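Cystathionine beta-lyase family protein, YNBB B.subtilis ortholog (Clostridium acetobutylicum, PDB 3HVY) is a putative cystathionine beta-lyase involved in aluminium resistance, a pyridoxal-phosphate enzyme of the methionine gamma-lyase family that probably cleaves sulfur amino acids. Local coordinates at the interface of chains A and B. Residues are numbered along the deposited sequence; one frame, centred on the assembly and turned at random. Chains: chain A/B, Cystathionine beta-lyase family protein, YNBB B.subtilis ortholog.

The interface of chains A and B. Residues chain A 42-43, 46, 299; chain B 303, 410, 412-413.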
loop_
_atom_site.group_PDB
_atom_site.type_symbol
_atom_site.label_atom_id
_atom_site.label_comp_id
_atom_site.label_asym_id
_atom_site.label_seq_id
_atom_site.Cartn_x
_atom_site.Cartn_y
_atom_site.Cartn_z
ATOM N N ARG A 42 0.995 2.017 -32.991
ATOM C CA ARG A 42 0.999 2.530 -31.625
ATOM C C ARG A 42 -0.068 3.597 -31.474
ATOM O O ARG A 42 -0.835 3.595 -30.530
ATOM C CB ARG A 42 2.360 3.175 -31.308
ATOM C CG ARG A 42 2.503 3.671 -29.900
ATOM C CD ARG A 42 3.858 4.304 -29.656
ATOM N NE ARG A 42 4.023 5.478 -30.482
ATOM C CZ ARG A 42 5.179 6.070 -30.747
ATOM N NH1 ARG A 42 6.322 5.615 -30.276
ATOM N NH2 ARG A 42 5.171 7.130 -31.534
ATOM N N GLU A 43 -0.140 4.502 -32.442
ATOM C CA GLU A 43 -1.178 5.556 -32.420
ATOM C C GLU A 43 -2.605 4.995 -32.403
ATOM O O GLU A 43 -3.472 5.457 -31.647
ATOM C CB GLU A 43 -1.014 6.435 -33.650
ATOM C CG GLU A 43 -2.091 7.489 -33.871
ATOM C CD GLU A 43 -1.802 8.293 -35.152
ATOM O OE1 GLU A 43 -1.965 7.719 -36.246
ATOM O OE2 GLU A 43 -1.382 9.473 -35.043
ATOM N N GLN A 46 -3.134 3.293 -28.987
ATOM C CA GLN A 46 -3.276 4.315 -27.969
ATOM C C GLN A 46 -4.704 4.849 -27.954
ATOM O O GLN A 46 -5.313 5.002 -26.889
ATOM C CB GLN A 46 -2.289 5.481 -28.195
ATOM C CG GLN A 46 -2.430 6.563 -27.104
ATOM C CD GLN A 46 -1.917 6.088 -25.767
ATOM O OE1 GLN A 46 -0.732 6.209 -25.507
ATOM N NE2 GLN A 46 -2.812 5.578 -24.900
ATOM N N HIS A 299 2.190 2.209 -25.743
ATOM C CA HIS A 299 3.470 2.898 -25.948
ATOM C C HIS A 299 4.666 2.070 -25.566
ATOM O O HIS A 299 5.610 1.915 -26.355
ATOM C CB HIS A 299 3.475 4.204 -25.181
ATOM C CG HIS A 299 4.715 5.008 -25.361
ATOM N ND1 HIS A 299 4.856 5.944 -26.364
ATOM C CD2 HIS A 299 5.865 5.037 -24.644
ATOM C CE1 HIS A 299 6.063 6.485 -26.280
ATOM N NE2 HIS A 299 6.693 5.953 -25.249
ATOM N N GLU B 303 8.463 12.958 -24.030
ATOM C CA GLU B 303 7.149 12.791 -24.662
ATOM C C GLU B 303 6.382 14.109 -24.497
ATOM O O GLU B 303 5.800 14.615 -25.449
ATOM C CB GLU B 303 6.364 11.662 -24.033
ATOM C CG GLU B 303 6.908 10.278 -24.303
ATOM C CD GLU B 303 7.011 9.929 -25.777
ATOM O OE1 GLU B 303 5.966 9.923 -26.463
ATOM O OE2 GLU B 303 8.135 9.604 -26.241
ATOM N N THR B 410 2.362 10.019 -23.077
ATOM C CA THR B 410 2.864 9.648 -24.378
ATOM C C THR B 410 2.575 10.786 -25.343
ATOM O O THR B 410 1.661 11.562 -25.122
ATOM C CB THR B 410 2.229 8.360 -24.885
ATOM O OG1 THR B 410 0.839 8.591 -25.239
ATOM C CG2 THR B 410 2.363 7.268 -23.776
ATOM N N ASP B 412 1.575 10.351 -28.347
ATOM C CA ASP B 412 0.345 10.035 -29.032
ATOM C C ASP B 412 -0.812 10.648 -28.277
ATOM O O ASP B 412 -1.738 11.136 -28.911
ATOM C CB ASP B 412 0.144 8.535 -29.174
ATOM C CG ASP B 412 0.986 7.928 -30.283
ATOM O OD1 ASP B 412 1.022 8.479 -31.394
ATOM O OD2 ASP B 412 1.634 6.882 -30.040
ATOM N N HIS B 413 -0.796 10.580 -26.941
ATOM C CA HIS B 413 -1.874 11.184 -26.157
ATOM C C HIS B 413 -1.894 12.710 -26.295
ATOM O O HIS B 413 -2.940 13.283 -26.568
ATOM C CB HIS B 413 -1.826 10.745 -24.690
ATOM C CG HIS B 413 -3.004 11.211 -23.887
ATOM N ND1 HIS B 413 -2.887 11.703 -22.601
ATOM C CD2 HIS B 413 -4.326 11.263 -24.193
ATOM C CE1 HIS B 413 -4.076 12.072 -22.170
ATOM N NE2 HIS B 413 -4.970 11.819 -23.116
HETATM O O HOH W 1 3.645 8.028 -28.308
HETATM O O HOH W 2 2.749 7.319 -33.125
HETATM O O HOH W 3 1.508 5.923 -27.380
#
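A:Arg42 leaves helix 18-55 with CG anti to the backbone N (chi1 -177°) and bends at chi3, which brings guanidinium NE to B:Asp412, whose carboxylate meets it tilted out of the guanidinium plane. From the other chain, B:Asp412 keeps CG beside its own backbone N (chi1 -78°) and sends OD2 into a salt bridge, 2.8 Å from A:Arg42 NE. The bond is bent (131° at H); NE comes to OD2 on the syn side, somewhat out of the carboxylate plane, and the two flat groups are steeply inclined to each other. Water 2 closes a second link, 2.9 Å from A:Arg42 NH2 and also bonded to B:Asp412 OD1, so both carboxylate oxygens are tied to the one arginine.

One turn along the same helix, A:Gln46 bends at chi2 and lays its CG against B:Asp412 CB. Its amide oxygen OE1 takes a hydrogen bond from the B:Thr410 hydroxyl OG1 at 2.9 Å, with the donor lying above the carbonyl plane. That hydroxyl in turn accepts a hydrogen bond from the backbone N-H of B:His413 (OG1 to N 3.1 Å), so B:Thr410 is the N-cap of helix 411-422 while reaching across the interface. The threonine's other branch, methyl CG2, packs on A:His299 CB at 3.5 Å.

Beyond it, the carboxylate of B:Glu303 lies obliquely off A:His299 CE1, out of the ring plane, without a hydrogen bond. A:His299 ND1 instead binds water 1 at 3.1 Å, and this water also bonds to the backbone N of B:Asp412. Water 3, 2.8 Å from B:Asp412 OD2, joins water 1 to A:Gln46 OE1. The nearby arginine and helix start would probably stabilise a negative charge on B:Asp412.

Repeated by the two-fold axis, this polar, water-bridged patch pins the start of one subunit's last helix to the partner's long helix 18-55, with the helices starting at residue 287 meeting beside it. It probably helps hold together the dimer within the deposited tetramer.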